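Local coordinates for protein alpha-L-rhamnosidase (Aspergillus terreus, PDB 6GSZ) that probably hydrolyses terminal non-reducing alpha-L-rhamnose residues of alpha-L-rhamnosides, and carries several bound calcium ions, at residues 146-152 and 184-190; 156-162 and 198-204. All coordinates share one frame; numbering follows the deposited sequence.

Contact 1 of 2, residues 146-152 and 184-190. With CA (calcium ion), chain L.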
ATOM      1  N   SER A 146     -19.055  -2.600 -28.578  1.00 19.58           N
ATOM      2  CA  SER A 146     -18.154  -2.572 -27.413  1.00 17.04           C
ATOM      3  C   SER A 146     -17.094  -3.650 -27.570  1.00 15.81           C
ATOM      4  O   SER A 146     -17.300  -4.608 -28.312  1.00 17.00           O
ATOM      5  CB  SER A 146     -18.909  -2.699 -26.088  1.00 19.45           C
ATOM      6  OG  SER A 146     -19.526  -3.961 -25.991  1.00 22.12           O
ATOM      7  N   ALA A 147     -15.973  -3.472 -26.856  1.00 14.66           N
ATOM      8  CA  ALA A 147     -14.952  -4.487 -26.877  1.00 14.24           C
ATOM      9  C   ALA A 147     -14.189  -4.467 -25.557  1.00 13.28           C
ATOM     10  O   ALA A 147     -14.016  -3.404 -24.939  1.00 13.10           O
ATOM     11  CB  ALA A 147     -14.032  -4.312 -28.074  1.00 14.69           C
ATOM     12  N   ARG A 148     -13.712  -5.660 -25.184  1.00 12.99           N
ATOM     13  CA  ARG A 148     -12.936  -5.845 -23.967  1.00 12.62           C
ATOM     14  C   ARG A 148     -11.658  -6.630 -24.247  1.00 12.07           C
ATOM     15  O   ARG A 148     -11.647  -7.517 -25.076  1.00 13.57           O
ATOM     16  CB  ARG A 148     -13.730  -6.631 -22.917  1.00 15.25           C
ATOM     17  CG  ARG A 148     -15.030  -5.970 -22.475  1.00 14.29           C
ATOM     18  CD  ARG A 148     -14.799  -4.702 -21.669  1.00 13.05           C
ATOM     19  NE  ARG A 148     -16.037  -4.095 -21.249  1.00 14.20           N
ATOM     20  CZ  ARG A 148     -16.667  -3.084 -21.876  1.00 16.10           C
ATOM     21  NH1 ARG A 148     -16.146  -2.488 -22.942  1.00 16.17           N
ATOM     22  NH2 ARG A 148     -17.810  -2.638 -21.364  1.00 15.65           N
ATOM     23  N   LEU A 149     -10.586  -6.264 -23.531  1.00 11.35           N
ATOM     24  CA  LEU A 149      -9.362  -7.068 -23.495  1.00 12.02           C
ATOM     25  C   LEU A 149      -9.183  -7.569 -22.070  1.00 10.78           C
ATOM     26  O   LEU A 149      -9.185  -6.743 -21.129  1.00 12.16           O
ATOM     27  CB  LEU A 149      -8.134  -6.262 -23.910  1.00 12.29           C
ATOM     28  CG  LEU A 149      -6.841  -7.070 -23.931  1.00 12.19           C
ATOM     29  CD1 LEU A 149      -6.866  -8.146 -25.023  1.00 13.49           C
ATOM     30  CD2 LEU A 149      -5.654  -6.159 -24.127  1.00 13.54           C
ATOM     31  N   TYR A 150      -9.044  -8.882 -21.925  1.00 10.11           N
ATOM     32  CA  TYR A 150      -8.764  -9.548 -20.676  1.00 10.26           C
ATOM     33  C   TYR A 150      -7.355 -10.115 -20.775  1.00  9.89           C
ATOM     34  O   TYR A 150      -7.042 -10.792 -21.787  1.00 11.17           O
ATOM     35  CB  TYR A 150      -9.760 -10.670 -20.465  1.00 10.74           C
ATOM     36  CG  TYR A 150     -11.186 -10.211 -20.497  1.00 10.50           C
ATOM     37  CD1 TYR A 150     -11.750  -9.615 -19.387  1.00 10.20           C
ATOM     38  CD2 TYR A 150     -12.000 -10.382 -21.602  1.00 11.70           C
ATOM     39  CE1 TYR A 150     -13.079  -9.222 -19.382  1.00 11.46           C
ATOM     40  CE2 TYR A 150     -13.335 -10.002 -21.591  1.00 12.33           C
ATOM     41  CZ  TYR A 150     -13.885  -9.409 -20.468  1.00 12.80           C
ATOM     42  OH  TYR A 150     -15.223  -9.063 -20.518  1.00 13.49           O
ATOM     43  N   ILE A 151      -6.448  -9.775 -19.855  1.00  9.34           N
ATOM     44  CA  ILE A 151      -5.045 -10.052 -20.116  1.00  9.72           C
ATOM     45  C   ILE A 151      -4.262 -10.190 -18.826  1.00  9.14           C
ATOM     46  O   ILE A 151      -4.496  -9.459 -17.848  1.00  9.96           O
ATOM     47  CB  ILE A 151      -4.477  -8.942 -21.019  1.00  9.75           C
ATOM     48  CG1 ILE A 151      -3.002  -9.175 -21.349  1.00 10.36           C
ATOM     49  CG2 ILE A 151      -4.732  -7.557 -20.458  1.00 10.48           C
ATOM     50  CD1 ILE A 151      -2.493  -8.378 -22.543  1.00 11.20           C
ATOM     51  N   THR A 152      -3.301 -11.099 -18.841  1.00  8.95           N
ATOM     52  CA  THR A 152      -2.289 -11.178 -17.829  1.00  9.34           C
ATOM     53  C   THR A 152      -1.020 -11.763 -18.429  1.00  8.72           C
ATOM     54  O   THR A 152      -0.968 -12.119 -19.598  1.00 10.65           O
ATOM     55  CB  THR A 152      -2.734 -11.985 -16.604  1.00 10.59           C
ATOM     56  OG1 THR A 152      -1.837 -11.720 -15.526  1.00 11.12           O
ATOM     57  CG2 THR A 152      -2.823 -13.474 -16.839  1.00 12.12           C
ATOM     58  N   TYR A 184      -5.616 -10.908 -13.284  1.00 10.48           N
ATOM     59  CA  TYR A 184      -5.698 -10.516 -14.679  1.00 10.22           C
ATOM     60  C   TYR A 184      -6.474  -9.207 -14.756  1.00  8.39           C
ATOM     61  O   TYR A 184      -7.273  -8.876 -13.842  1.00  9.74           O
ATOM     62  CB  TYR A 184      -6.367 -11.561 -15.594  1.00 10.40           C
ATOM     63  CG  TYR A 184      -7.850 -11.645 -15.357  1.00 11.34           C
ATOM     64  CD1 TYR A 184      -8.377 -12.421 -14.345  1.00 11.58           C
ATOM     65  CD2 TYR A 184      -8.712 -10.969 -16.184  1.00 11.66           C
ATOM     66  CE1 TYR A 184      -9.745 -12.403 -14.090  1.00 11.55           C
ATOM     67  CE2 TYR A 184     -10.075 -10.955 -15.947  1.00 12.10           C
ATOM     68  CZ  TYR A 184     -10.593 -11.691 -14.909  1.00 13.43           C
ATOM     69  OH  TYR A 184     -11.950 -11.657 -14.717  1.00 14.30           O
ATOM     70  N   ASN A 185      -6.244  -8.425 -15.788  1.00  9.79           N
ATOM     71  CA  ASN A 185      -6.805  -7.104 -15.968  1.00  9.15           C
ATOM     72  C   ASN A 185      -7.833  -7.058 -17.085  1.00  9.96           C
ATOM     73  O   ASN A 185      -7.744  -7.826 -18.040  1.00 10.29           O
ATOM     74  CB  ASN A 185      -5.740  -6.033 -16.125  1.00 10.18           C
ATOM     75  CG  ASN A 185      -4.720  -6.112 -15.012  1.00 10.77           C
ATOM     76  OD1 ASN A 185      -3.508  -6.288 -15.250  1.00 12.45           O
ATOM     77  ND2 ASN A 185      -5.195  -6.042 -13.776  1.00 11.98           N
ATOM     78  N   THR A 186      -8.774  -6.129 -16.978  1.00 10.21           N
ATOM     79  CA  THR A 186      -9.821  -5.921 -17.942  1.00  9.80           C
ATOM     80  C   THR A 186      -9.773  -4.474 -18.436  1.00 10.90           C
ATOM     81  O   THR A 186      -9.720  -3.521 -17.622  1.00 12.13           O
ATOM     82  CB  THR A 186     -11.195  -6.206 -17.326  1.00 10.09           C
ATOM     83  OG1 THR A 186     -11.228  -7.543 -16.835  1.00 11.09           O
ATOM     84  CG2 THR A 186     -12.293  -6.024 -18.360  1.00 11.62           C
ATOM     85  N   TYR A 187      -9.833  -4.289 -19.765  1.00 10.86           N
ATOM     86  CA  TYR A 187      -9.799  -2.966 -20.361  1.00 10.37           C
ATOM     87  C   TYR A 187     -10.946  -2.826 -21.363  1.00 12.20           C
ATOM     88  O   TYR A 187     -11.250  -3.759 -22.130  1.00 12.66           O
ATOM     89  CB  TYR A 187      -8.484  -2.760 -21.105  1.00 10.98           C
ATOM     90  CG  TYR A 187      -7.270  -2.893 -20.222  1.00 10.53           C
ATOM     91  CD1 TYR A 187      -6.833  -1.835 -19.426  1.00 11.34           C
ATOM     92  CD2 TYR A 187      -6.536  -4.072 -20.176  1.00  9.77           C
ATOM     93  CE1 TYR A 187      -5.725  -1.951 -18.592  1.00 11.35           C
ATOM     94  CE2 TYR A 187      -5.394  -4.177 -19.393  1.00 10.03           C
ATOM     95  CZ  TYR A 187      -4.951  -3.116 -18.616  1.00 10.44           C
ATOM     96  OH  TYR A 187      -3.811  -3.208 -17.873  1.00 11.31           O
ATOM     97  N   ASP A 188     -11.497  -1.616 -21.422  1.00 11.46           N
ATOM     98  CA  ASP A 188     -12.457  -1.257 -22.455  1.00 12.52           C
ATOM     99  C   ASP A 188     -11.682  -0.735 -23.671  1.00 13.84           C
ATOM    100  O   ASP A 188     -11.107   0.350 -23.639  1.00 14.44           O
ATOM    101  CB  ASP A 188     -13.445  -0.233 -21.936  1.00 13.65           C
ATOM    102  CG  ASP A 188     -14.423   0.276 -22.979  1.00 16.90           C
ATOM    103  OD1 ASP A 188     -14.303  -0.134 -24.153  1.00 16.19           O
ATOM    104  OD2 ASP A 188     -15.312   1.091 -22.593  1.00 20.82           O
ATOM    105  N   VAL A 189     -11.585  -1.573 -24.696  1.00 13.44           N
ATOM    106  CA  VAL A 189     -10.785  -1.255 -25.883  1.00 13.60           C
ATOM    107  C   VAL A 189     -11.677  -0.892 -27.081  1.00 13.66           C
ATOM    108  O   VAL A 189     -11.205  -0.855 -28.224  1.00 14.06           O
ATOM    109  CB  VAL A 189      -9.796  -2.380 -26.221  1.00 14.21           C
ATOM    110  CG1 VAL A 189      -8.850  -2.616 -25.074  1.00 14.90           C
ATOM    111  CG2 VAL A 189     -10.481  -3.657 -26.635  1.00 14.03           C
ATOM    112  N   THR A 190     -12.938  -0.558 -26.841  1.00 14.91           N
ATOM    113  CA  THR A 190     -13.899  -0.204 -27.885  1.00 15.11           C
ATOM    114  C   THR A 190     -13.303   0.815 -28.866  1.00 15.05           C
ATOM    115  O   THR A 190     -13.445   0.636 -30.088  1.00 17.80           O
ATOM    116  CB  THR A 190     -15.166   0.394 -27.266  1.00 15.79           C
ATOM    117  OG1 THR A 190     -15.690  -0.587 -26.366  1.00 15.32           O
ATOM    118  CG2 THR A 190     -16.230   0.725 -28.294  1.00 19.92           C
TER
HETATM  119 CA    CA L 930     -15.643   3.047 -21.390  0.80 31.51          CA
HETATM  120  O   HOH W   1     -17.674  -0.177 -23.673  1.00 22.65           O
HETATM  121  O   HOH W   2     -15.201   3.305 -24.059  1.00 47.65           O
HETATM  122  O   HOH W   3     -17.921   3.510 -22.661  1.00 47.42           O
HETATM  123  O   HOH W   4     -17.444   1.693 -20.616  0.50 31.06           O
HETATM  124  O   HOH W   5     -13.012   3.640 -22.047  1.00 44.18           O

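Contact 2 of 2, residues 156-162 and 198-204. With CA (calcium ion), chain B.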
ATOM      1  N   LEU A 156       5.302  -9.604 -16.646  1.00 10.42           N
ATOM      2  CA  LEU A 156       4.598  -8.314 -16.689  1.00  9.76           C
ATOM      3  C   LEU A 156       4.313  -7.988 -18.142  1.00  9.60           C
ATOM      4  O   LEU A 156       5.104  -8.423 -19.020  1.00 10.81           O
ATOM      5  CB  LEU A 156       5.469  -7.231 -16.065  1.00 10.94           C
ATOM      6  CG  LEU A 156       5.825  -7.433 -14.582  1.00 10.89           C
ATOM      7  CD1 LEU A 156       6.874  -6.396 -14.116  1.00 13.60           C
ATOM      8  CD2 LEU A 156       4.590  -7.422 -13.666  1.00 10.84           C
ATOM      9  N   TYR A 157       3.274  -7.238 -18.449  1.00 10.20           N
ATOM     10  CA  TYR A 157       2.910  -6.983 -19.830  1.00 10.23           C
ATOM     11  C   TYR A 157       2.653  -5.501 -20.085  1.00 10.12           C
ATOM     12  O   TYR A 157       2.204  -4.743 -19.210  1.00 11.29           O
ATOM     13  CB  TYR A 157       1.708  -7.821 -20.300  1.00 10.07           C
ATOM     14  CG  TYR A 157       0.447  -7.361 -19.639  1.00 10.63           C
ATOM     15  CD1 TYR A 157       0.052  -7.861 -18.410  1.00  9.85           C
ATOM     16  CD2 TYR A 157      -0.333  -6.351 -20.225  1.00 10.30           C
ATOM     17  CE1 TYR A 157      -1.080  -7.369 -17.774  1.00  9.97           C
ATOM     18  CE2 TYR A 157      -1.444  -5.833 -19.577  1.00 11.13           C
ATOM     19  CZ  TYR A 157      -1.807  -6.346 -18.354  1.00 10.16           C
ATOM     20  OH  TYR A 157      -2.877  -5.762 -17.721  1.00 10.81           O
ATOM     21  N   GLU A 158       2.814  -5.112 -21.348  1.00 10.20           N
ATOM     22  CA  GLU A 158       2.346  -3.851 -21.892  1.00 11.08           C
ATOM     23  C   GLU A 158       1.713  -4.159 -23.243  1.00 10.69           C
ATOM     24  O   GLU A 158       2.420  -4.643 -24.144  1.00 11.32           O
ATOM     25  CB  GLU A 158       3.473  -2.849 -22.088  1.00 13.79           C
ATOM     26  CG  GLU A 158       3.045  -1.526 -22.643  1.00 17.70           C
ATOM     27  CD  GLU A 158       4.133  -0.452 -22.556  1.00 29.87           C
ATOM     28  OE1 GLU A 158       5.293  -0.781 -22.199  1.00 36.91           O
ATOM     29  OE2 GLU A 158       3.818   0.708 -22.805  1.00 32.86           O
ATOM     30  N   ALA A 159       0.427  -3.891 -23.418  1.00 11.05           N
ATOM     31  CA  ALA A 159      -0.326  -4.187 -24.621  1.00 11.25           C
ATOM     32  C   ALA A 159      -0.626  -2.928 -25.430  1.00 11.93           C
ATOM     33  O   ALA A 159      -0.809  -1.837 -24.896  1.00 11.53           O
ATOM     34  CB  ALA A 159      -1.623  -4.892 -24.308  1.00 12.44           C
ATOM     35  N   ARG A 160      -0.625  -3.111 -26.756  1.00 11.45           N
ATOM     36  CA  ARG A 160      -0.967  -2.051 -27.708  1.00 11.75           C
ATOM     37  C   ARG A 160      -1.961  -2.634 -28.717  1.00 12.52           C
ATOM     38  O   ARG A 160      -1.783  -3.767 -29.202  1.00 13.73           O
ATOM     39  CB  ARG A 160       0.267  -1.544 -28.463  1.00 14.59           C
ATOM     40  CG  ARG A 160       1.418  -1.091 -27.575  1.00 18.96           C
ATOM     41  CD  ARG A 160       2.603  -0.460 -28.279  1.00 19.84           C
ATOM     42  NE  ARG A 160       2.228   0.889 -28.693  1.00 23.91           N
ATOM     43  CZ  ARG A 160       2.212   1.965 -27.896  1.00 25.73           C
ATOM     44  NH1 ARG A 160       2.578   1.862 -26.629  1.00 27.60           N
ATOM     45  NH2 ARG A 160       1.835   3.141 -28.381  1.00 28.01           N
ATOM     46  N   ILE A 161      -2.967  -1.851 -29.106  1.00 11.87           N
ATOM     47  CA  ILE A 161      -3.875  -2.243 -30.150  1.00 11.81           C
ATOM     48  C   ILE A 161      -3.822  -1.157 -31.218  1.00 12.39           C
ATOM     49  O   ILE A 161      -4.051   0.027 -30.922  1.00 13.70           O
ATOM     50  CB  ILE A 161      -5.306  -2.442 -29.650  1.00 12.99           C
ATOM     51  CG1 ILE A 161      -5.377  -3.694 -28.781  1.00 13.27           C
ATOM     52  CG2 ILE A 161      -6.284  -2.535 -30.824  1.00 13.80           C
ATOM     53  CD1 ILE A 161      -6.725  -3.833 -28.034  1.00 14.37           C
ATOM     54  N   ASN A 162      -3.427  -1.528 -32.449  1.00 12.24           N
ATOM     55  CA  ASN A 162      -3.230  -0.542 -33.521  1.00 14.37           C
ATOM     56  C   ASN A 162      -2.320   0.618 -33.068  1.00 14.34           C
ATOM     57  O   ASN A 162      -2.638   1.795 -33.291  1.00 16.72           O
ATOM     58  CB  ASN A 162      -4.580  -0.064 -34.052  1.00 14.03           C
ATOM     59  CG  ASN A 162      -5.468  -1.199 -34.516  1.00 14.04           C
ATOM     60  OD1 ASN A 162      -5.001  -2.093 -35.230  1.00 15.16           O
ATOM     61  ND2 ASN A 162      -6.753  -1.182 -34.192  1.00 14.77           N
ATOM     62  N   ASN A 198      -7.157  -5.291 -37.851  1.00 12.41           N
ATOM     63  CA  ASN A 198      -6.639  -4.789 -36.576  1.00 13.63           C
ATOM     64  C   ASN A 198      -5.398  -5.600 -36.194  1.00 13.64           C
ATOM     65  O   ASN A 198      -5.246  -6.754 -36.630  1.00 13.53           O
ATOM     66  CB  ASN A 198      -7.661  -4.904 -35.443  1.00 13.20           C
ATOM     67  CG  ASN A 198      -8.834  -3.951 -35.581  1.00 14.72           C
ATOM     68  OD1 ASN A 198      -8.824  -2.860 -34.981  1.00 15.75           O
ATOM     69  ND2 ASN A 198      -9.850  -4.348 -36.359  1.00 15.48           N
ATOM     70  N   ALA A 199      -4.580  -5.029 -35.308  1.00 13.28           N
ATOM     71  CA  ALA A 199      -3.484  -5.770 -34.735  1.00 13.12           C
ATOM     72  C   ALA A 199      -3.407  -5.515 -33.237  1.00 12.39           C
ATOM     73  O   ALA A 199      -3.736  -4.421 -32.797  1.00 13.49           O
ATOM     74  CB  ALA A 199      -2.169  -5.397 -35.386  1.00 13.94           C
ATOM     75  N   ILE A 200      -2.946  -6.540 -32.514  1.00 11.83           N
ATOM     76  CA  ILE A 200      -2.595  -6.432 -31.090  1.00 13.14           C
ATOM     77  C   ILE A 200      -1.144  -6.864 -30.957  1.00 12.52           C
ATOM     78  O   ILE A 200      -0.727  -7.885 -31.559  1.00 13.52           O
ATOM     79  CB  ILE A 200      -3.551  -7.228 -30.191  1.00 14.80           C
ATOM     80  CG1 ILE A 200      -3.128  -7.118 -28.733  1.00 14.10           C
ATOM     81  CG2 ILE A 200      -3.662  -8.674 -30.598  1.00 13.79           C
ATOM     82  CD1 ILE A 200      -4.228  -7.460 -27.747  1.00 14.83           C
ATOM     83  N   GLY A 201      -0.370  -6.077 -30.215  1.00 12.13           N
ATOM     84  CA  GLY A 201       0.992  -6.431 -29.851  1.00 12.18           C
ATOM     85  C   GLY A 201       1.159  -6.328 -28.341  1.00 11.79           C
ATOM     86  O   GLY A 201       0.648  -5.382 -27.713  1.00 13.98           O
ATOM     87  N   VAL A 202       1.851  -7.282 -27.730  1.00 11.15           N
ATOM     88  CA  VAL A 202       2.060  -7.257 -26.285  1.00 10.78           C
ATOM     89  C   VAL A 202       3.538  -7.547 -26.018  1.00 10.33           C
ATOM     90  O   VAL A 202       4.103  -8.527 -26.579  1.00 12.01           O
ATOM     91  CB  VAL A 202       1.201  -8.298 -25.539  1.00 10.48           C
ATOM     92  CG1 VAL A 202       1.350  -8.093 -24.026  1.00 11.51           C
ATOM     93  CG2 VAL A 202      -0.270  -8.206 -25.936  1.00 12.20           C
ATOM     94  N   THR A 203       4.183  -6.733 -25.203  1.00 11.25           N
ATOM     95  CA  THR A 203       5.511  -7.013 -24.740  1.00 10.62           C
ATOM     96  C   THR A 203       5.441  -7.597 -23.346  1.00 10.44           C
ATOM     97  O   THR A 203       4.718  -7.033 -22.488  1.00 10.98           O
ATOM     98  CB  THR A 203       6.411  -5.780 -24.725  1.00 12.23           C
ATOM     99  OG1 THR A 203       6.424  -5.164 -26.016  1.00 13.71           O
ATOM    100  CG2 THR A 203       7.827  -6.141 -24.319  1.00 12.99           C
ATOM    101  N   VAL A 204       6.131  -8.703 -23.095  1.00 10.59           N
ATOM    102  CA  VAL A 204       6.186  -9.372 -21.818  1.00 10.18           C
ATOM    103  C   VAL A 204       7.603  -9.352 -21.284  1.00 10.03           C
ATOM    104  O   VAL A 204       8.511  -9.745 -21.982  1.00 11.80           O
ATOM    105  CB  VAL A 204       5.638 -10.802 -21.852  1.00 10.91           C
ATOM    106  CG1 VAL A 204       5.780 -11.527 -20.510  1.00 10.47           C
ATOM    107  CG2 VAL A 204       4.190 -10.804 -22.310  1.00 11.22           C
TER
HETATM  108 CA    CA B 946       6.924   0.727 -21.528  0.60 42.44          CA
HETATM  109  O   HOH W   6       4.239  -3.411 -26.007  1.00 19.62           O
HETATM  110  O   HOH W   7       7.229   0.718 -23.514  1.00 37.36           O
HETATM  111  O   HOH W   8       7.742   2.803 -21.571  1.00 31.34           O

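Contact 1 of 2, residues 146-152 and 184-190
Antiparallel strand pairing sets R148, L149, Y150 and I151 opposite D188, Y187, T186 and N185 within one sheet of a beta-sandwich domain, consistent with a galactose-binding-like fold. Reciprocal backbone hydrogen bonds close the L149–Y187 and I151–N185 pairs, and the strand axes run at 158°. The pair exemplifies two strands whose faces meet different neighbours, strand 156-161 on one and strand 15-18 on the other. On the face of L149, I151 and Y187, which strand 156-161 packs against, the I151 CG2 methyl meets the edge of the Y187 ring, 3.6 Å from CE2. Beside it, V189 CG1 rests 3.9 Å from L149 CB. On the other face T186 lies alongside Y150, its CG2 3.4 Å from ring atom CE1.

Polar contacts gather where the pairing ends. The R148 chain bends at chi2 (-69°), which brings NH1 within 3.2 Å of D188 OD1 in a salt bridge, the two planes 47° apart; NE pairs with E102. The same NH1 also donates to A147 O, from the face opposite that used by V189 N. D188 OD1 accepts T190 N in an Asx turn and also accepts a hydrogen bond from the T190 hydroxyl, OG1 at 2.7 Å. That hydroxyl in turn accepts A147 N at 2.9 Å. The second carboxylate oxygen, D188 OD2, binds calcium at 2.3 Å, and four waters also coordinate the ion.

Contact 2 of 2, residues 156-162 and 198-204
Chi1 values of -55° in N162 and -70° in N198 swing each CG away from the residue's own carbonyl, and this places the two side-chain amides against each other across the end of an antiparallel strand pair in a beta-sandwich sheet. N162 ND2 donates to N198 OD1 over 2.8 Å, with the acceptor in the plane of the N162 amide and the two amide planes 39° apart. N162 itself leaves the strand in a left-handed backbone conformation, yet the pairing carries on through its side chain: its backbone N donates to A199 O, while OD1 stands in for a main-chain carbonyl and accepts A199 N at 3.0 Å. Outside the pair, N162 ND2 also reaches L192 O and N198 ND2 reaches K194 O, so both amides are fixed in rotation.

Further along, the E158–T203 and R160–G201 pairs are joined by reciprocal backbone bonds; R160 N meets G201 O almost head-on at 2.8 Å. The inward face is largely apolar and packs on strand 144-154. Here V202 spreads its two methyls, CG1 lying 3.8 Å from Y157 CB and CG2 3.9 Å from A159 CB, while I200 lays its CD1 end against CG1 of I161, the two chains crossing at an angle.

The other face carries E158, R160 and T203. R160 bends round to a salt bridge with D163. E158, extended beyond CG, holds calcium through OE1 at 2.3 Å, an ion shared with S392, and its OE2 pairs with R165. At the base of this glutamate one water donates to E158 O at 2.9 Å and also hydrogen-bonds T203 OG1 at 2.8 Å.

Overall arrangement
Contacts 1 and 2 show how a beta sandwich is closed: two antiparallel pairs, one in each sheet, lie face to face with centres about 12 Å apart. Along the chain their strands alternate, 144-154 and 182-188 serving contact 1, 156-161 and 196-205 contact 2, so the chain passes from one sheet to the other three times. Between the layers Y157 OH probably hydrogen-bonds both N185 OD1 (2.6 Å) and Y187 OH (2.7 Å), a buried polar cluster of three side chains beside the packing of I151 on Y157 and V189 on I161. Each pair carries a calcium ion on its outer face, and the one at contact 2 also links this domain to S392 of the concanavalin-like region.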